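PDB 5K8R: protocadherin gamma-B3 from Homo sapiens, which probably mediates calcium-dependent cell adhesion and may help establish and maintain specific neuronal connections in the brain, here as its first four extracellular cadherin repeats. Local coordinates for residues L277-V289 with C301-N313. Numbering follows the deposited sequence.
Sequences LDFEERDSYTIGV and CKVQIDISDENDN. With CA (calcium ion), chain F; CA (calcium ion), chain G; CA (calcium ion), chain E.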
ATOM      1  N   LEU A 277      -7.097  41.777  -3.212  1.00 49.22           N
ATOM      2  CA  LEU A 277      -5.790  42.155  -3.725  1.00 47.04           C
ATOM      3  C   LEU A 277      -5.657  43.671  -3.742  1.00 52.59           C
ATOM      4  O   LEU A 277      -6.603  44.389  -4.079  1.00 64.70           O
ATOM      5  CB  LEU A 277      -5.572  41.597  -5.133  1.00 44.51           C
ATOM      6  CG  LEU A 277      -5.458  40.081  -5.325  1.00 40.85           C
ATOM      7  CD1 LEU A 277      -4.670  39.452  -4.185  1.00 41.71           C
ATOM      8  CD2 LEU A 277      -6.828  39.432  -5.452  1.00 50.16           C
ATOM      9  N   ASP A 278      -4.476  44.160  -3.370  1.00 56.11           N
ATOM     10  CA  ASP A 278      -4.204  45.594  -3.345  1.00 47.06           C
ATOM     11  C   ASP A 278      -2.836  45.829  -3.968  1.00 44.55           C
ATOM     12  O   ASP A 278      -1.813  45.479  -3.371  1.00 48.46           O
ATOM     13  CB  ASP A 278      -4.265  46.148  -1.922  1.00 45.67           C
ATOM     14  CG  ASP A 278      -4.217  47.663  -1.883  1.00 43.18           C
ATOM     15  OD1 ASP A 278      -4.519  48.298  -2.915  1.00 37.87           O
ATOM     16  OD2 ASP A 278      -3.883  48.221  -0.816  1.00 35.25           O
ATOM     17  N   PHE A 279      -2.823  46.414  -5.169  1.00 41.32           N
ATOM     18  CA  PHE A 279      -1.562  46.708  -5.842  1.00 43.44           C
ATOM     19  C   PHE A 279      -0.698  47.655  -5.022  1.00 50.51           C
ATOM     20  O   PHE A 279       0.535  47.558  -5.057  1.00 47.08           O
ATOM     21  CB  PHE A 279      -1.834  47.298  -7.228  1.00 45.56           C
ATOM     22  CG  PHE A 279      -0.591  47.658  -7.994  1.00 44.12           C
ATOM     23  CD1 PHE A 279       0.065  46.709  -8.760  1.00 46.87           C
ATOM     24  CD2 PHE A 279      -0.086  48.948  -7.957  1.00 40.26           C
ATOM     25  CE1 PHE A 279       1.206  47.038  -9.470  1.00 40.45           C
ATOM     26  CE2 PHE A 279       1.055  49.282  -8.663  1.00 30.52           C
ATOM     27  CZ  PHE A 279       1.701  48.326  -9.421  1.00 31.14           C
ATOM     28  N   GLU A 280      -1.320  48.571  -4.277  1.00 40.34           N
ATOM     29  CA  GLU A 280      -0.564  49.514  -3.462  1.00 35.29           C
ATOM     30  C   GLU A 280       0.166  48.834  -2.312  1.00 41.34           C
ATOM     31  O   GLU A 280       1.137  49.396  -1.795  1.00 47.02           O
ATOM     32  CB  GLU A 280      -1.488  50.605  -2.917  1.00 33.29           C
ATOM     33  CG  GLU A 280      -1.738  51.755  -3.883  1.00 30.07           C
ATOM     34  CD  GLU A 280      -2.462  51.321  -5.140  1.00 39.27           C
ATOM     35  OE1 GLU A 280      -3.428  50.536  -5.032  1.00 45.93           O
ATOM     36  OE2 GLU A 280      -2.061  51.761  -6.238  1.00 51.39           O
ATOM     37  N   GLU A 281      -0.273  47.645  -1.903  1.00 43.39           N
ATOM     38  CA  GLU A 281       0.379  46.929  -0.814  1.00 44.58           C
ATOM     39  C   GLU A 281       1.424  45.942  -1.327  1.00 51.28           C
ATOM     40  O   GLU A 281       2.552  45.912  -0.826  1.00 62.49           O
ATOM     41  CB  GLU A 281      -0.666  46.205   0.040  1.00 48.76           C
ATOM     42  CG  GLU A 281      -0.094  45.524   1.274  1.00 72.62           C
ATOM     43  CD  GLU A 281       0.490  46.509   2.272  1.00 84.04           C
ATOM     44  OE1 GLU A 281       0.002  47.657   2.334  1.00 83.62           O
ATOM     45  OE2 GLU A 281       1.440  46.135   2.992  1.00 82.08           O
ATOM     46  N   ARG A 282       1.066  45.134  -2.324  1.00 50.86           N
ATOM     47  CA  ARG A 282       1.987  44.148  -2.875  1.00 51.89           C
ATOM     48  C   ARG A 282       1.563  43.838  -4.302  1.00 49.18           C
ATOM     49  O   ARG A 282       0.377  43.613  -4.560  1.00 42.58           O
ATOM     50  CB  ARG A 282       2.005  42.876  -2.019  1.00 44.76           C
ATOM     51  CG  ARG A 282       3.086  41.875  -2.394  1.00 51.09           C
ATOM     52  CD  ARG A 282       3.202  40.786  -1.341  1.00 46.33           C
ATOM     53  NE  ARG A 282       4.058  39.685  -1.773  1.00 48.86           N
ATOM     54  CZ  ARG A 282       4.280  38.586  -1.057  1.00 58.29           C
ATOM     55  NH1 ARG A 282       3.711  38.440   0.132  1.00 54.22           N
ATOM     56  NH2 ARG A 282       5.073  37.634  -1.530  1.00 54.76           N
ATOM     57  N   ASP A 283       2.528  43.828  -5.221  1.00 48.87           N
ATOM     58  CA  ASP A 283       2.247  43.685  -6.643  1.00 45.94           C
ATOM     59  C   ASP A 283       2.550  42.294  -7.186  1.00 43.37           C
ATOM     60  O   ASP A 283       2.289  42.038  -8.367  1.00 37.87           O
ATOM     61  CB  ASP A 283       3.032  44.731  -7.444  1.00 38.71           C
ATOM     62  CG  ASP A 283       4.520  44.718  -7.131  1.00 50.86           C
ATOM     63  OD1 ASP A 283       4.997  43.757  -6.493  1.00 55.78           O
ATOM     64  OD2 ASP A 283       5.216  45.674  -7.534  1.00 57.28           O
ATOM     65  N   SER A 284       3.092  41.395  -6.369  1.00 37.80           N
ATOM     66  CA  SER A 284       3.444  40.065  -6.848  1.00 43.32           C
ATOM     67  C   SER A 284       3.504  39.106  -5.670  1.00 48.01           C
ATOM     68  O   SER A 284       3.830  39.498  -4.547  1.00 42.48           O
ATOM     69  CB  SER A 284       4.783  40.075  -7.595  1.00 42.26           C
ATOM     70  OG  SER A 284       5.130  38.774  -8.037  1.00 43.86           O
ATOM     71  N   TYR A 285       3.186  37.840  -5.944  1.00 45.53           N
ATOM     72  CA  TYR A 285       3.222  36.781  -4.941  1.00 39.39           C
ATOM     73  C   TYR A 285       3.899  35.560  -5.543  1.00 37.05           C
ATOM     74  O   TYR A 285       3.436  35.030  -6.557  1.00 42.11           O
ATOM     75  CB  TYR A 285       1.812  36.419  -4.461  1.00 37.11           C
ATOM     76  CG  TYR A 285       1.101  37.515  -3.699  1.00 38.01           C
ATOM     77  CD1 TYR A 285       1.159  37.573  -2.312  1.00 48.31           C
ATOM     78  CD2 TYR A 285       0.362  38.484  -4.364  1.00 43.12           C
ATOM     79  CE1 TYR A 285       0.505  38.568  -1.610  1.00 45.90           C
ATOM     80  CE2 TYR A 285      -0.294  39.485  -3.669  1.00 39.98           C
ATOM     81  CZ  TYR A 285      -0.218  39.521  -2.294  1.00 39.83           C
ATOM     82  OH  TYR A 285      -0.870  40.514  -1.600  1.00 57.49           O
ATOM     83  N   THR A 286       4.985  35.111  -4.922  1.00 33.45           N
ATOM     84  CA  THR A 286       5.656  33.873  -5.303  1.00 43.66           C
ATOM     85  C   THR A 286       5.434  32.849  -4.196  1.00 47.45           C
ATOM     86  O   THR A 286       5.877  33.053  -3.060  1.00 47.78           O
ATOM     87  CB  THR A 286       7.147  34.098  -5.548  1.00 48.69           C
ATOM     88  OG1 THR A 286       7.321  34.944  -6.692  1.00 59.31           O
ATOM     89  CG2 THR A 286       7.849  32.772  -5.797  1.00 48.49           C
ATOM     90  N   ILE A 287       4.749  31.759  -4.530  1.00 48.00           N
ATOM     91  CA  ILE A 287       4.298  30.773  -3.555  1.00 43.98           C
ATOM     92  C   ILE A 287       4.771  29.394  -3.992  1.00 38.18           C
ATOM     93  O   ILE A 287       4.645  29.035  -5.167  1.00 40.06           O
ATOM     94  CB  ILE A 287       2.765  30.788  -3.405  1.00 30.25           C
ATOM     95  CG1 ILE A 287       2.271  32.194  -3.061  1.00 29.77           C
ATOM     96  CG2 ILE A 287       2.325  29.792  -2.352  1.00 36.93           C
ATOM     97  CD1 ILE A 287       0.776  32.362  -3.215  1.00 33.14           C
ATOM     98  N   GLY A 288       5.304  28.622  -3.049  1.00 43.97           N
ATOM     99  CA  GLY A 288       5.693  27.250  -3.324  1.00 34.46           C
ATOM    100  C   GLY A 288       4.515  26.300  -3.158  1.00 41.07           C
ATOM    101  O   GLY A 288       3.727  26.417  -2.219  1.00 39.03           O
ATOM    102  N   VAL A 289       4.413  25.346  -4.080  1.00 32.69           N
ATOM    103  CA  VAL A 289       3.316  24.387  -4.113  1.00 40.01           C
ATOM    104  C   VAL A 289       3.894  22.979  -4.059  1.00 46.43           C
ATOM    105  O   VAL A 289       4.845  22.662  -4.786  1.00 39.36           O
ATOM    106  CB  VAL A 289       2.437  24.572  -5.364  1.00 36.16           C
ATOM    107  CG1 VAL A 289       1.378  23.482  -5.438  1.00 34.93           C
ATOM    108  CG2 VAL A 289       1.788  25.948  -5.352  1.00 28.50           C
ATOM    109  N   CYS A 301       6.599  22.810  -7.113  1.00 51.95           N
ATOM    110  CA  CYS A 301       6.618  23.816  -8.164  1.00 45.86           C
ATOM    111  C   CYS A 301       6.389  25.181  -7.526  1.00 45.12           C
ATOM    112  O   CYS A 301       6.276  25.306  -6.302  1.00 47.17           O
ATOM    113  CB  CYS A 301       5.568  23.523  -9.242  1.00 44.44           C
ATOM    114  SG  CYS A 301       3.859  23.778  -8.712  1.00 41.69           S
ATOM    115  N   LYS A 302       6.318  26.212  -8.361  1.00 45.74           N
ATOM    116  CA  LYS A 302       6.113  27.572  -7.889  1.00 37.70           C
ATOM    117  C   LYS A 302       4.968  28.221  -8.653  1.00 34.38           C
ATOM    118  O   LYS A 302       4.612  27.809  -9.760  1.00 40.95           O
ATOM    119  CB  LYS A 302       7.388  28.417  -8.028  1.00 31.00           C
ATOM    120  CG  LYS A 302       8.520  27.982  -7.110  1.00 37.26           C
ATOM    121  CD  LYS A 302       9.686  28.955  -7.161  1.00 49.63           C
ATOM    122  CE  LYS A 302      10.791  28.542  -6.200  1.00 59.14           C
ATOM    123  NZ  LYS A 302      11.917  29.518  -6.193  1.00 63.15           N
ATOM    124  N   VAL A 303       4.391  29.248  -8.034  1.00 29.00           N
ATOM    125  CA  VAL A 303       3.271  29.998  -8.588  1.00 36.29           C
ATOM    126  C   VAL A 303       3.565  31.479  -8.396  1.00 41.91           C
ATOM    127  O   VAL A 303       3.816  31.922  -7.269  1.00 39.89           O
ATOM    128  CB  VAL A 303       1.938  29.619  -7.920  1.00 32.36           C
ATOM    129  CG1 VAL A 303       0.897  30.698  -8.161  1.00 55.37           C
ATOM    130  CG2 VAL A 303       1.446  28.277  -8.439  1.00 28.22           C
ATOM    131  N   GLN A 304       3.544  32.238  -9.488  1.00 38.36           N
ATOM    132  CA  GLN A 304       3.782  33.678  -9.449  1.00 42.26           C
ATOM    133  C   GLN A 304       2.515  34.389  -9.900  1.00 48.87           C
ATOM    134  O   GLN A 304       2.118  34.285 -11.066  1.00 46.09           O
ATOM    135  CB  GLN A 304       4.975  34.068 -10.321  1.00 38.06           C
ATOM    136  CG  GLN A 304       5.326  35.546 -10.245  1.00 38.71           C
ATOM    137  CD  GLN A 304       6.641  35.873 -10.922  1.00 48.69           C
ATOM    138  OE1 GLN A 304       7.441  34.985 -11.215  1.00 64.26           O
ATOM    139  NE2 GLN A 304       6.872  37.156 -11.175  1.00 64.23           N
ATOM    140  N   ILE A 305       1.884  35.107  -8.978  1.00 47.54           N
ATOM    141  CA  ILE A 305       0.672  35.871  -9.243  1.00 37.41           C
ATOM    142  C   ILE A 305       1.059  37.341  -9.252  1.00 38.87           C
ATOM    143  O   ILE A 305       1.339  37.928  -8.198  1.00 51.08           O
ATOM    144  CB  ILE A 305      -0.420  35.588  -8.203  1.00 39.99           C
ATOM    145  CG1 ILE A 305      -0.700  34.086  -8.123  1.00 42.81           C
ATOM    146  CG2 ILE A 305      -1.689  36.356  -8.541  1.00 44.66           C
ATOM    147  CD1 ILE A 305      -1.638  33.697  -7.002  1.00 39.92           C
ATOM    148  N   ASP A 306       1.089  37.937 -10.441  1.00 43.49           N
ATOM    149  CA  ASP A 306       1.401  39.349 -10.591  1.00 41.20           C
ATOM    150  C   ASP A 306       0.117  40.167 -10.587  1.00 47.00           C
ATOM    151  O   ASP A 306      -0.887  39.773 -11.185  1.00 53.95           O
ATOM    152  CB  ASP A 306       2.179  39.596 -11.885  1.00 37.32           C
ATOM    153  CG  ASP A 306       3.515  38.880 -11.904  1.00 48.83           C
ATOM    154  OD1 ASP A 306       4.144  38.764 -10.831  1.00 46.56           O
ATOM    155  OD2 ASP A 306       3.935  38.433 -12.992  1.00 58.42           O
ATOM    156  N   ILE A 307       0.156  41.307  -9.902  1.00 43.51           N
ATOM    157  CA  ILE A 307      -0.998  42.185  -9.755  1.00 44.44           C
ATOM    158  C   ILE A 307      -0.748  43.450 -10.564  1.00 47.96           C
ATOM    159  O   ILE A 307       0.318  44.066 -10.452  1.00 48.26           O
ATOM    160  CB  ILE A 307      -1.269  42.516  -8.278  1.00 44.74           C
ATOM    161  CG1 ILE A 307      -1.544  41.233  -7.492  1.00 52.30           C
ATOM    162  CG2 ILE A 307      -2.439  43.478  -8.153  1.00 38.04           C
ATOM    163  CD1 ILE A 307      -1.934  41.474  -6.053  1.00 71.18           C
ATOM    164  N   SER A 308      -1.728  43.830 -11.379  1.00 48.10           N
ATOM    165  CA  SER A 308      -1.648  45.026 -12.202  1.00 47.92           C
ATOM    166  C   SER A 308      -2.388  46.179 -11.536  1.00 46.08           C
ATOM    167  O   SER A 308      -3.357  45.981 -10.797  1.00 39.19           O
ATOM    168  CB  SER A 308      -2.225  44.766 -13.596  1.00 50.11           C
ATOM    169  OG  SER A 308      -3.533  44.231 -13.515  1.00 59.04           O
ATOM    170  N   ASP A 309      -1.921  47.394 -11.810  1.00 43.26           N
ATOM    171  CA  ASP A 309      -2.436  48.579 -11.139  1.00 34.93           C
ATOM    172  C   ASP A 309      -3.778  49.007 -11.722  1.00 31.75           C
ATOM    173  O   ASP A 309      -3.983  48.982 -12.939  1.00 42.90           O
ATOM    174  CB  ASP A 309      -1.430  49.725 -11.249  1.00 44.64           C
ATOM    175  CG  ASP A 309      -1.893  50.980 -10.533  1.00 41.33           C
ATOM    176  OD1 ASP A 309      -2.558  50.861  -9.483  1.00 31.46           O
ATOM    177  OD2 ASP A 309      -1.588  52.087 -11.023  1.00 37.35           O
ATOM    178  N   GLU A 310      -4.692  49.398 -10.838  1.00 40.48           N
ATOM    179  CA  GLU A 310      -5.979  49.962 -11.212  1.00 42.14           C
ATOM    180  C   GLU A 310      -6.128  51.336 -10.572  1.00 42.26           C
ATOM    181  O   GLU A 310      -5.571  51.605  -9.504  1.00 41.01           O
ATOM    182  CB  GLU A 310      -7.139  49.055 -10.779  1.00 56.65           C
ATOM    183  CG  GLU A 310      -7.333  47.829 -11.657  1.00 64.99           C
ATOM    184  CD  GLU A 310      -8.038  48.156 -12.960  1.00 75.86           C
ATOM    185  OE1 GLU A 310      -9.103  48.807 -12.913  1.00 81.50           O
ATOM    186  OE2 GLU A 310      -7.524  47.768 -14.029  1.00 83.17           O
ATOM    187  N   ASN A 311      -6.885  52.207 -11.236  1.00 47.30           N
ATOM    188  CA  ASN A 311      -7.070  53.581 -10.768  1.00 42.51           C
ATOM    189  C   ASN A 311      -8.210  53.625  -9.749  1.00 34.27           C
ATOM    190  O   ASN A 311      -9.317  54.099 -10.012  1.00 44.63           O
ATOM    191  CB  ASN A 311      -7.326  54.514 -11.945  1.00 51.95           C
ATOM    192  CG  ASN A 311      -7.258  55.977 -11.556  1.00 50.89           C
ATOM    193  OD1 ASN A 311      -6.621  56.338 -10.567  1.00 51.40           O
ATOM    194  ND2 ASN A 311      -7.914  56.827 -12.335  1.00 36.89           N
ATOM    195  N   ASP A 312      -7.911  53.116  -8.553  1.00 37.30           N
ATOM    196  CA  ASP A 312      -8.882  53.049  -7.467  1.00 47.94           C
ATOM    197  C   ASP A 312      -8.510  53.953  -6.296  1.00 48.06           C
ATOM    198  O   ASP A 312      -8.977  53.731  -5.174  1.00 52.11           O
ATOM    199  CB  ASP A 312      -9.047  51.604  -6.991  1.00 37.91           C
ATOM    200  CG  ASP A 312      -7.790  51.050  -6.347  1.00 44.82           C
ATOM    201  OD1 ASP A 312      -6.680  51.493  -6.714  1.00 31.15           O
ATOM    202  OD2 ASP A 312      -7.914  50.167  -5.473  1.00 44.33           O
ATOM    203  N   ASN A 313      -7.682  54.968  -6.532  1.00 49.73           N
ATOM    204  CA  ASN A 313      -7.303  55.934  -5.506  1.00 53.40           C
ATOM    205  C   ASN A 313      -7.415  57.333  -6.089  1.00 47.98           C
ATOM    206  O   ASN A 313      -6.752  57.647  -7.082  1.00 38.25           O
ATOM    207  CB  ASN A 313      -5.883  55.675  -4.992  1.00 59.04           C
ATOM    208  CG  ASN A 313      -5.808  54.478  -4.063  1.00 63.82           C
ATOM    209  OD1 ASN A 313      -5.928  54.617  -2.846  1.00 46.69           O
ATOM    210  ND2 ASN A 313      -5.609  53.295  -4.635  1.00 65.03           N
TER
HETATM  211 CA    CA F 505      -4.105  51.262  -7.581  1.00 37.37          CA
HETATM  212 CA    CA G 506      -5.659  49.645  -4.698  1.00 47.09          CA
HETATM  213 CA    CA E 504      -5.280  57.702  -9.019  1.00 38.71          CA
HETATM  214  O   HOH W   1      -6.945  47.953  -3.335  1.00 38.88           O
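E280 and D309 meet through a shared calcium ion. The E280 carboxylate holds it with both oxygens, OE2 at 2.5 Å, while D309 OD1 binds it from 301-313, its OD2 held by S346, and E310 O and D312 OD1 add two more ligands. E280 OE1 also bridges to a second calcium, 2.4 Å away, which D278 OD1, D312 OD2 and a water share. The two calcium ions probably offset the repulsion of these clustered carboxylates. E223 completes both sites and D345, from the following repeat, joins the first; N311 OD1 and N313 O bind a third calcium. This is the calcium-bridged junction between cadherin repeats 3 and 4, built on loops at the end of an antiparallel hairpin of the Greek-key sandwich. Behind the metals, CB of D309 sits over the centre of the F279 ring in a CH-pi contact, 3.7 Å from the centroid, and I307 O lies at the ring edge. With CG opposite the backbone N (chi1 179°), the ring reaches across to D309. Replacing F279 with an alanine would remove the ring under D309 CB and is likely to leave the ligating carboxylate less firmly placed. I307 CD1 wedges between L277 CB and the edge of Y285, 3.5 Å from CE2, and I307 N donates to D283 O. D306 OD1 accepts from both S284 OG and Q304 NE2, while R218 takes the other oxygen.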